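Local atomic coordinates of bifunctional cytochrome P450/NADPH--P450 reductase (Deinococcus aerius, PDB entry 7F3H), a protein that probably hydroxylates organic substrates at a haem iron, using electrons from NADPH delivered by a fused reductase domain. Residues Leu61-Thr66 and His391-Lys396; Gly238-Ala243 and Arg258-Thr263; Leu276-Tyr281 and Leu436-Ser441; Ala305-Asp310 and Ala418-Leu423. All coordinates share one frame; numbering follows the deposited sequence.

Contact 1: residues Leu61-Thr66 and His391-Lys396; sequences LVAELT and HPAAYK
Ala63 and Ala393 meet in a small, partly buried packing contact, where helix 59-65 rests on the loop between helices 384-387 and 408-425. No hydrogen bond crosses it. Ala393 CB points at the helix and lands against the backbone and side of Ala63, 3.7 Å from Ala63 N, CA and CB alike. The small size of both residues lets the backbones come close, 5.2 Å from Ala63 CA to Ala393 CA. Val62 adds one branch: its CG1, anti to the backbone N (chi1 168°), lies 3.6 Å from Ala393 O. Further along, Thr66 and Lys396 reach toward each other tip to tip, and Thr66 OG1 is 3.9 Å from Lys396 CE. In the cytochrome P450 fold this loop corresponds to the end of the meander region, just before the haem-binding loop. The side chain of Lys396 is tied onward, its NZ hydrogen-bonded to Asn400 OD1. Each side is also braced from within. Thr66 OG1 bonds to Val62 O at 3.0 Å, from above the carbonyl plane. Residues His391 to Ala394 form a type I turn. Ala393 N donates to His391 ND1 at 3.0 Å, nearly straight at 163° and in the ring plane. His391 NE2 is hydrogen-bonded to Asn60, just before Leu61.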
# COMPACT_ATOMS: atom_id res chain seq x y z
N LEU A 61 20.87 -2.53 -11.44
CA LEU A 61 21.24 -2.66 -10.03
C LEU A 61 20.07 -3.22 -9.25
O LEU A 61 20.24 -4.16 -8.46
CB LEU A 61 21.68 -1.32 -9.44
CG LEU A 61 23.00 -0.70 -9.96
CD1 LEU A 61 23.37 0.61 -9.24
CD2 LEU A 61 24.15 -1.71 -9.91
N VAL A 62 18.87 -2.72 -9.51
CA VAL A 62 17.73 -3.20 -8.76
C VAL A 62 17.46 -4.65 -9.08
O VAL A 62 17.12 -5.44 -8.19
CB VAL A 62 16.48 -2.34 -9.03
CG1 VAL A 62 15.27 -3.04 -8.46
CG2 VAL A 62 16.64 -0.98 -8.38
N ALA A 63 17.63 -5.06 -10.35
CA ALA A 63 17.57 -6.48 -10.68
C ALA A 63 18.49 -7.29 -9.77
O ALA A 63 18.11 -8.34 -9.23
CB ALA A 63 17.92 -6.72 -12.14
N GLU A 64 19.71 -6.79 -9.57
CA GLU A 64 20.63 -7.49 -8.67
C GLU A 64 20.09 -7.54 -7.24
O GLU A 64 20.09 -8.61 -6.62
CB GLU A 64 22.00 -6.83 -8.71
CG GLU A 64 22.64 -6.90 -10.07
CD GLU A 64 24.13 -6.69 -10.00
OE1 GLU A 64 24.58 -5.56 -10.31
OE2 GLU A 64 24.85 -7.65 -9.65
N LEU A 65 19.58 -6.41 -6.73
CA LEU A 65 19.06 -6.31 -5.36
C LEU A 65 17.79 -7.12 -5.14
O LEU A 65 17.42 -7.36 -3.98
CB LEU A 65 18.74 -4.85 -5.02
CG LEU A 65 19.96 -3.97 -4.96
CD1 LEU A 65 19.50 -2.55 -5.11
CD2 LEU A 65 20.72 -4.19 -3.64
N THR A 66 17.13 -7.52 -6.22
CA THR A 66 15.93 -8.34 -6.30
C THR A 66 16.22 -9.82 -6.31
O THR A 66 15.31 -10.63 -6.11
CB THR A 66 15.12 -7.91 -7.56
OG1 THR A 66 14.52 -6.61 -7.41
CG2 THR A 66 14.17 -8.98 -8.15
N HIS A 391 11.22 -3.04 -18.74
CA HIS A 391 12.34 -3.61 -18.00
C HIS A 391 11.79 -4.46 -16.86
O HIS A 391 10.98 -3.96 -16.07
CB HIS A 391 13.25 -2.51 -17.46
CG HIS A 391 14.54 -3.02 -16.89
ND1 HIS A 391 14.61 -4.03 -15.95
CD2 HIS A 391 15.82 -2.65 -17.14
CE1 HIS A 391 15.87 -4.25 -15.63
NE2 HIS A 391 16.63 -3.43 -16.34
N PRO A 392 12.21 -5.72 -16.74
CA PRO A 392 11.59 -6.63 -15.75
C PRO A 392 11.87 -6.27 -14.31
O PRO A 392 11.26 -6.87 -13.42
CB PRO A 392 12.19 -8.00 -16.09
CG PRO A 392 12.62 -7.87 -17.55
CD PRO A 392 13.08 -6.44 -17.69
N ALA A 393 12.75 -5.32 -14.03
CA ALA A 393 13.05 -4.97 -12.65
C ALA A 393 12.70 -3.52 -12.35
O ALA A 393 13.07 -3.03 -11.28
CB ALA A 393 14.52 -5.24 -12.32
N ALA A 394 11.99 -2.83 -13.24
CA ALA A 394 11.75 -1.40 -13.08
C ALA A 394 10.34 -1.06 -12.60
O ALA A 394 9.96 0.12 -12.61
CB ALA A 394 12.07 -0.64 -14.39
N TYR A 395 9.53 -2.06 -12.24
CA TYR A 395 8.16 -1.84 -11.79
C TYR A 395 7.88 -2.76 -10.61
O TYR A 395 7.57 -3.95 -10.79
CB TYR A 395 7.18 -2.08 -12.92
CG TYR A 395 5.76 -1.69 -12.63
CD1 TYR A 395 5.43 -0.36 -12.34
CD2 TYR A 395 4.73 -2.63 -12.69
CE1 TYR A 395 4.12 0.02 -12.08
CE2 TYR A 395 3.42 -2.25 -12.43
CZ TYR A 395 3.13 -0.93 -12.13
OH TYR A 395 1.85 -0.52 -11.89
N LYS A 396 7.95 -2.21 -9.40
CA LYS A 396 7.88 -3.02 -8.18
C LYS A 396 6.94 -2.43 -7.13
O LYS A 396 7.28 -2.37 -5.95
CB LYS A 396 9.29 -3.14 -7.61
CG LYS A 396 10.30 -3.91 -8.48
CD LYS A 396 9.78 -5.28 -8.82
CE LYS A 396 10.90 -6.27 -8.89
NZ LYS A 396 10.32 -7.63 -8.97

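Contact 2: residues Gly238-Ala243 and Arg258-Thr263; sequences GLMLNA and RYQVMT
Met240 carries this contact, and its thioether end lies against Gln260 and Val261 of helix 254-285. The packing is buried, and no hydrogen bond links the two segments. Met240 SD sits 3.6 Å from Gln260 CB and 3.9 Å from Gln260 CG. The Met240 chain runs extended through chi2 and then bends at chi3 (-85°). This turn places the terminal methyl alongside the helix, with Met240 CE 4.0 Å from Gln260 CB and 4.1 Å from Val261 CG2.

Gln260 gives only the root of its side chain to the methionine. Its chain bends at chi2 (-51°) and leads the amide away from Met240. There the amide has partners of its own: NE2 bonds to Asn256 OD1, one helical turn earlier, and OE1 accepts from Leu90 N. The polar end is thus satisfied while CB and CG serve as an apolar surface. Val261 offers one branch, CG2, from the next position of the helix. Were Met240 shortened to an alanine, a gap would probably open beside Gln260 CB, and the methyl that meets Val261 CG2 would be lost.

Helix 254-285 corresponds to the long helix that passes the haem in P450s, and helix 236-242 probably to the H helix. Thr263, one turn beyond Gln260, touches the haem. Its OG1 is 2.6 Å from Tyr259 O, to which it donates. Around the contact, Leu107 of helix 98-107 and Leu252 also pack on Met240, as do Ile257 and Phe264 of helix 254-285. Ala103 of helix 98-107 touches Gln260.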
# COMPACT_ATOMS: atom_id res chain seq x y z
N GLY A 238 -12.40 -17.44 8.73
CA GLY A 238 -12.94 -18.79 8.63
C GLY A 238 -11.99 -19.75 7.94
O GLY A 238 -11.92 -20.93 8.30
N LEU A 239 -11.25 -19.26 6.95
CA LEU A 239 -10.26 -20.08 6.27
C LEU A 239 -9.07 -20.37 7.17
O LEU A 239 -8.55 -21.49 7.17
CB LEU A 239 -9.83 -19.40 4.97
CG LEU A 239 -8.79 -20.10 4.08
CD1 LEU A 239 -9.02 -19.84 2.59
CD2 LEU A 239 -7.39 -19.62 4.44
N MET A 240 -8.62 -19.37 7.93
CA MET A 240 -7.47 -19.60 8.80
C MET A 240 -7.81 -20.50 9.98
O MET A 240 -6.90 -21.07 10.59
CB MET A 240 -6.90 -18.27 9.30
CG MET A 240 -6.32 -17.35 8.22
SD MET A 240 -5.34 -15.94 8.83
CE MET A 240 -6.70 -14.79 9.13
N LEU A 241 -9.11 -20.68 10.28
CA LEU A 241 -9.56 -21.54 11.37
C LEU A 241 -9.48 -23.02 11.01
O LEU A 241 -9.19 -23.85 11.88
CB LEU A 241 -10.99 -21.20 11.79
CG LEU A 241 -11.20 -19.87 12.50
CD1 LEU A 241 -12.58 -19.83 13.12
CD2 LEU A 241 -10.13 -19.61 13.54
N ASN A 242 -9.73 -23.36 9.74
CA ASN A 242 -9.76 -24.73 9.25
C ASN A 242 -8.46 -25.15 8.58
O ASN A 242 -7.83 -26.13 8.98
CB ASN A 242 -10.91 -24.91 8.25
CG ASN A 242 -12.27 -24.50 8.82
OD1 ASN A 242 -12.59 -24.78 9.99
ND2 ASN A 242 -13.09 -23.84 7.99
N ALA A 243 -8.03 -24.38 7.57
CA ALA A 243 -6.94 -24.75 6.69
C ALA A 243 -5.69 -25.24 7.42
O ALA A 243 -5.31 -24.71 8.47
CB ALA A 243 -6.57 -23.56 5.81
N ARG A 258 -4.71 -13.93 14.91
CA ARG A 258 -4.98 -12.54 15.26
C ARG A 258 -3.93 -11.64 14.63
O ARG A 258 -4.25 -10.57 14.08
CB ARG A 258 -5.06 -12.32 16.77
CG ARG A 258 -4.42 -11.02 17.19
CD ARG A 258 -4.62 -10.66 18.63
NE ARG A 258 -3.81 -11.43 19.58
CZ ARG A 258 -2.53 -11.19 19.85
NH1 ARG A 258 -1.88 -10.24 19.22
NH2 ARG A 258 -1.87 -11.91 20.76
N TYR A 259 -2.66 -12.08 14.68
CA TYR A 259 -1.57 -11.34 14.04
C TYR A 259 -1.84 -11.13 12.55
O TYR A 259 -1.66 -10.02 12.03
CB TYR A 259 -0.26 -12.08 14.25
CG TYR A 259 0.36 -11.81 15.58
CD1 TYR A 259 0.17 -10.59 16.23
CD2 TYR A 259 1.16 -12.77 16.20
CE1 TYR A 259 0.75 -10.35 17.47
CE2 TYR A 259 1.74 -12.52 17.44
CZ TYR A 259 1.53 -11.31 18.05
OH TYR A 259 2.12 -11.08 19.26
N GLN A 260 -2.34 -12.15 11.86
CA GLN A 260 -2.65 -11.99 10.44
C GLN A 260 -3.78 -11.00 10.24
O GLN A 260 -3.74 -10.18 9.30
CB GLN A 260 -3.01 -13.34 9.79
CG GLN A 260 -1.94 -14.45 9.88
CD GLN A 260 -0.54 -14.05 9.41
OE1 GLN A 260 -0.36 -13.06 8.68
NE2 GLN A 260 0.46 -14.82 9.84
N VAL A 261 -4.83 -11.06 11.07
CA VAL A 261 -5.91 -10.08 10.96
C VAL A 261 -5.37 -8.66 11.13
O VAL A 261 -5.66 -7.75 10.32
CB VAL A 261 -7.04 -10.40 11.96
CG1 VAL A 261 -7.96 -9.19 12.13
CG2 VAL A 261 -7.79 -11.64 11.51
N MET A 262 -4.57 -8.45 12.18
CA MET A 262 -3.94 -7.15 12.38
C MET A 262 -3.12 -6.76 11.15
O MET A 262 -3.14 -5.60 10.73
CB MET A 262 -3.05 -7.16 13.63
CG MET A 262 -3.78 -7.25 14.98
SD MET A 262 -5.05 -5.99 15.19
CE MET A 262 -4.12 -4.46 14.91
N THR A 263 -2.43 -7.73 10.54
CA THR A 263 -1.56 -7.51 9.39
C THR A 263 -2.37 -7.03 8.19
O THR A 263 -1.98 -6.08 7.50
CB THR A 263 -0.79 -8.82 9.10
OG1 THR A 263 0.00 -9.16 10.23
CG2 THR A 263 0.14 -8.68 7.91

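Contact 3: residues Leu276-Tyr281 and Leu436-Ser441; sequences LAFTLY and LKVKQS
The rings of Tyr281 and Phe278 both meet Leu436, each through a different part of the leucine. One face of the Tyr281 ring has Leu436 CG above it, 4.3 Å from the plane and offset toward the rim. At the edge of the Phe278 ring, near its plane, lies Val438 CG2, 4.2 Å from Phe278 CZ.

The branches of Leu436 divide the work. CD1 goes to the phenylalanine, 4.0 Å from Phe278 CE1. CD2 goes to the tyrosine, 3.9 Å from Tyr281 CE2. The closest approach is at the root of the side chain, where Leu436 CB is 3.6 Å from Tyr281 OH and 3.7 Å from Tyr281 CZ. Tyr281 reaches this place because its CG stands anti to the backbone N (chi1 170°), which sends the ring out from the helix toward Leu436, just ahead of strand 438-440. The leucine and the tyrosine cross at about a right angle.

With a serine at Tyr281, CB and CD2 of Leu436 would probably lose their aromatic cover and a gap would open on that side, while CD1 stayed against Phe278.

The contact joins helix 254-285, the long helix that passes the haem in the P450 fold, to a short hairpin of strands 438-440 and 444-446. Trp329 of helix 317-329 stacks on Phe278 and also touches Leu436. Pro446 of the second strand packs on Phe278 and Leu436 too.

No hydrogen bond or salt bridge crosses between the segments. The hairpin is therefore held here by dispersion and shape, with aliphatic branches fitted against aromatic rings.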
# COMPACT_ATOMS: atom_id res chain seq x y z
N LEU A 276 -5.94 4.90 -4.21
CA LEU A 276 -7.22 5.43 -4.69
C LEU A 276 -7.23 6.96 -4.69
O LEU A 276 -7.68 7.58 -5.67
CB LEU A 276 -8.34 4.87 -3.84
CG LEU A 276 -8.82 3.52 -4.35
CD1 LEU A 276 -9.67 2.88 -3.28
CD2 LEU A 276 -9.61 3.73 -5.62
N ALA A 277 -6.72 7.58 -3.63
CA ALA A 277 -6.62 9.03 -3.57
C ALA A 277 -5.70 9.57 -4.66
O ALA A 277 -6.02 10.55 -5.34
CB ALA A 277 -6.12 9.45 -2.20
N PHE A 278 -4.55 8.92 -4.85
CA PHE A 278 -3.64 9.37 -5.89
C PHE A 278 -4.28 9.24 -7.26
O PHE A 278 -4.08 10.09 -8.13
CB PHE A 278 -2.32 8.59 -5.84
CG PHE A 278 -1.28 9.18 -4.90
CD1 PHE A 278 -0.84 10.48 -5.07
CD2 PHE A 278 -0.78 8.44 -3.83
CE1 PHE A 278 0.10 11.03 -4.20
CE2 PHE A 278 0.16 8.99 -2.96
CZ PHE A 278 0.60 10.29 -3.15
N THR A 279 -5.08 8.19 -7.47
CA THR A 279 -5.74 8.02 -8.76
C THR A 279 -6.75 9.12 -9.02
O THR A 279 -6.83 9.66 -10.13
CB THR A 279 -6.37 6.64 -8.83
OG1 THR A 279 -5.34 5.65 -8.70
CG2 THR A 279 -7.13 6.45 -10.15
N LEU A 280 -7.58 9.43 -8.03
CA LEU A 280 -8.51 10.54 -8.24
C LEU A 280 -7.76 11.84 -8.51
O LEU A 280 -8.15 12.62 -9.38
CB LEU A 280 -9.45 10.68 -7.06
CG LEU A 280 -10.42 9.52 -6.89
CD1 LEU A 280 -11.10 9.68 -5.55
CD2 LEU A 280 -11.45 9.52 -7.99
N TYR A 281 -6.64 12.07 -7.79
CA TYR A 281 -5.79 13.23 -8.09
C TYR A 281 -5.31 13.22 -9.55
O TYR A 281 -5.37 14.24 -10.25
CB TYR A 281 -4.57 13.26 -7.17
CG TYR A 281 -3.55 14.28 -7.58
CD1 TYR A 281 -3.77 15.65 -7.36
CD2 TYR A 281 -2.37 13.91 -8.23
CE1 TYR A 281 -2.83 16.60 -7.75
CE2 TYR A 281 -1.43 14.85 -8.63
CZ TYR A 281 -1.67 16.19 -8.39
OH TYR A 281 -0.75 17.14 -8.77
N LEU A 436 -0.87 19.38 -4.76
CA LEU A 436 -0.50 18.08 -4.21
C LEU A 436 0.47 18.27 -3.05
O LEU A 436 1.50 18.92 -3.20
CB LEU A 436 0.10 17.19 -5.29
CG LEU A 436 0.63 15.84 -4.78
CD1 LEU A 436 -0.46 15.00 -4.17
CD2 LEU A 436 1.31 15.07 -5.89
N LYS A 437 0.08 17.74 -1.88
CA LYS A 437 0.88 17.70 -0.65
C LYS A 437 0.92 16.25 -0.21
O LYS A 437 -0.12 15.65 0.08
CB LYS A 437 0.30 18.61 0.45
CG LYS A 437 1.36 19.20 1.42
CD LYS A 437 0.76 19.90 2.66
CE LYS A 437 0.71 21.43 2.47
NZ LYS A 437 0.67 22.21 3.75
N VAL A 438 2.11 15.65 -0.26
CA VAL A 438 2.32 14.23 0.04
C VAL A 438 2.83 14.07 1.47
O VAL A 438 3.74 14.79 1.90
CB VAL A 438 3.29 13.61 -0.98
CG1 VAL A 438 3.49 12.14 -0.67
CG2 VAL A 438 2.75 13.81 -2.38
N LYS A 439 2.21 13.18 2.23
CA LYS A 439 2.70 12.85 3.56
C LYS A 439 3.18 11.41 3.58
O LYS A 439 2.53 10.50 3.04
CB LYS A 439 1.62 13.08 4.64
CG LYS A 439 2.07 12.80 6.12
CD LYS A 439 2.96 13.83 6.82
CE LYS A 439 2.10 15.04 7.23
NZ LYS A 439 1.11 14.67 8.31
N GLN A 440 4.35 11.21 4.20
CA GLN A 440 5.01 9.92 4.33
C GLN A 440 4.97 9.44 5.78
O GLN A 440 5.42 10.15 6.69
CB GLN A 440 6.46 10.00 3.85
CG GLN A 440 7.07 8.62 3.74
CD GLN A 440 8.44 8.65 3.16
OE1 GLN A 440 9.07 9.72 3.05
NE2 GLN A 440 8.93 7.48 2.78
N SER A 441 4.44 8.23 5.98
CA SER A 441 4.50 7.46 7.21
C SER A 441 4.99 6.06 6.85
O SER A 441 6.10 5.91 6.31
CB SER A 441 3.13 7.42 7.87
OG SER A 441 2.19 6.77 7.03

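Contact 4: residues Ala305-Asp310 and Ala418-Leu423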
# COMPACT_ATOMS: atom_id res chain seq x y z
N ALA A 305 -27.25 0.30 -13.32
CA ALA A 305 -26.85 -1.10 -13.27
C ALA A 305 -25.80 -1.34 -12.20
O ALA A 305 -24.86 -0.56 -12.03
CB ALA A 305 -26.31 -1.53 -14.64
N VAL A 306 -25.97 -2.44 -11.50
CA VAL A 306 -25.08 -2.84 -10.41
C VAL A 306 -24.08 -3.84 -10.99
O VAL A 306 -24.51 -4.82 -11.61
CB VAL A 306 -25.89 -3.48 -9.25
CG1 VAL A 306 -25.00 -3.98 -8.17
CG2 VAL A 306 -26.90 -2.50 -8.69
N PRO A 307 -22.79 -3.63 -10.83
CA PRO A 307 -21.81 -4.53 -11.43
C PRO A 307 -21.76 -5.87 -10.69
O PRO A 307 -22.24 -6.01 -9.56
CB PRO A 307 -20.48 -3.78 -11.30
CG PRO A 307 -20.67 -2.83 -10.12
CD PRO A 307 -22.16 -2.49 -10.12
N THR A 308 -21.25 -6.87 -11.42
CA THR A 308 -20.77 -8.14 -10.87
C THR A 308 -19.25 -8.14 -10.91
O THR A 308 -18.61 -7.20 -11.39
CB THR A 308 -21.26 -9.35 -11.67
OG1 THR A 308 -20.64 -9.31 -12.96
CG2 THR A 308 -22.79 -9.39 -11.79
N TYR A 309 -18.66 -9.21 -10.34
CA TYR A 309 -17.23 -9.43 -10.49
C TYR A 309 -16.83 -9.53 -11.96
O TYR A 309 -15.74 -9.10 -12.35
CB TYR A 309 -16.80 -10.67 -9.71
CG TYR A 309 -15.38 -11.11 -9.95
CD1 TYR A 309 -14.31 -10.44 -9.36
CD2 TYR A 309 -15.10 -12.21 -10.75
CE1 TYR A 309 -12.99 -10.86 -9.57
CE2 TYR A 309 -13.79 -12.63 -10.97
CZ TYR A 309 -12.74 -11.95 -10.37
OH TYR A 309 -11.46 -12.37 -10.60
N ASP A 310 -17.71 -10.11 -12.79
CA ASP A 310 -17.46 -10.16 -14.22
C ASP A 310 -17.32 -8.76 -14.79
O ASP A 310 -16.45 -8.51 -15.64
CB ASP A 310 -18.58 -10.91 -14.94
CG ASP A 310 -18.13 -11.48 -16.27
OD1 ASP A 310 -17.15 -12.26 -16.25
OD2 ASP A 310 -18.72 -11.12 -17.34
N ALA A 418 -14.34 0.40 -6.76
CA ALA A 418 -14.62 1.72 -6.21
C ALA A 418 -14.67 2.75 -7.32
O ALA A 418 -15.61 3.56 -7.40
CB ALA A 418 -13.57 2.10 -5.16
N LEU A 419 -13.67 2.73 -8.20
CA LEU A 419 -13.59 3.72 -9.27
C LEU A 419 -14.76 3.57 -10.23
O LEU A 419 -15.38 4.56 -10.63
CB LEU A 419 -12.25 3.56 -10.00
CG LEU A 419 -11.06 4.29 -9.35
CD1 LEU A 419 -9.65 3.86 -9.85
CD2 LEU A 419 -11.25 5.80 -9.51
N LEU A 420 -15.07 2.32 -10.59
CA LEU A 420 -16.21 2.03 -11.45
C LEU A 420 -17.49 2.64 -10.91
O LEU A 420 -18.20 3.36 -11.61
CB LEU A 420 -16.34 0.50 -11.58
CG LEU A 420 -17.50 -0.06 -12.41
CD1 LEU A 420 -17.42 0.46 -13.84
CD2 LEU A 420 -17.47 -1.56 -12.36
N LEU A 421 -17.77 2.39 -9.63
CA LEU A 421 -19.02 2.90 -9.07
C LEU A 421 -19.01 4.42 -8.95
O LEU A 421 -19.98 5.10 -9.31
CB LEU A 421 -19.28 2.24 -7.72
CG LEU A 421 -19.78 0.78 -7.69
CD1 LEU A 421 -20.00 0.34 -6.23
CD2 LEU A 421 -21.05 0.58 -8.53
N ILE A 422 -17.88 4.99 -8.51
CA ILE A 422 -17.76 6.43 -8.34
C ILE A 422 -17.99 7.14 -9.66
O ILE A 422 -18.77 8.10 -9.74
CB ILE A 422 -16.38 6.78 -7.75
CG1 ILE A 422 -16.36 6.44 -6.26
CG2 ILE A 422 -15.99 8.28 -7.99
CD1 ILE A 422 -14.99 6.49 -5.67
N LEU A 423 -17.34 6.67 -10.72
CA LEU A 423 -17.45 7.34 -12.00
C LEU A 423 -18.80 7.06 -12.63
O LEU A 423 -19.31 7.89 -13.40
CB LEU A 423 -16.30 6.94 -12.92
CG LEU A 423 -14.87 7.36 -12.53
CD1 LEU A 423 -13.90 6.95 -13.62
CD2 LEU A 423 -14.71 8.86 -12.25
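Pro307 packs on Leu420 and Leu421 of helix 408-425, the L helix that follows the haem-binding loop in the cytochrome P450 fold. Pro307 lies in the connection between helices 287-300 and 309-313. The contact is small and buried, with 115 Å² covered in all.

The interactions between the segments are apolar. Two leucine methyls from consecutive positions of the helix receive the proline ring. Leu421 CD2 is 3.6 Å from Pro307 CD and 3.8 Å from Pro307 CG. Leu420 CD2 is 3.9 Å from Pro307 CB and 4.1 Å from Pro307 CG. CG is therefore shared by the two methyls, while CB and CD each face one of them. In Leu420, CG stands anti to the backbone N (chi1 178°), which sends CD2 out toward Pro307 CB. The two side chains lie side by side, running in opposite senses. Leu421 starts out beside its backbone N (chi1 -76°) and brings CD2 in obliquely. Leu301 lies on both Pro307 and Leu420, and Val297 of helix 287-300 adds to the cover of Leu420.

The polar interactions lie around this apolar patch. Right after the proline, Thr308 is the N-cap of helix 309-313, and its side chain caps a backbone N in the first turn. Its own backbone N is hydrogen-bonded to Thr311 OG1. Just beyond Leu423, the side chain of Gln424 reaches back to the connection, and its NE2 is hydrogen-bonded to Ala305 O.

In the fold
All four contacts belong to the cytochrome P450 haem domain. Contacts 2 and 3 share helix 254-285 but sit on opposite sides of the chain's centre, their centres 30 Å apart. Contacts 3 and 4 touch directly: Leu276, Thr279 and Leu280 pack on Leu419, which joins helices 254-285 and 408-425. Contacts 1 and 2 touch none of the others. Nearest atoms are about 10 Å apart between contacts 1 and 3, and about 14 Å between contacts 2 and 3. Along the chain, contact 2 falls wholly between the two segments of contact 1, and contact 4 between those of contact 3. Contact 1 alternates with both 3 and 4. Early and late parts of the chain are thus interlocked in one compact domain.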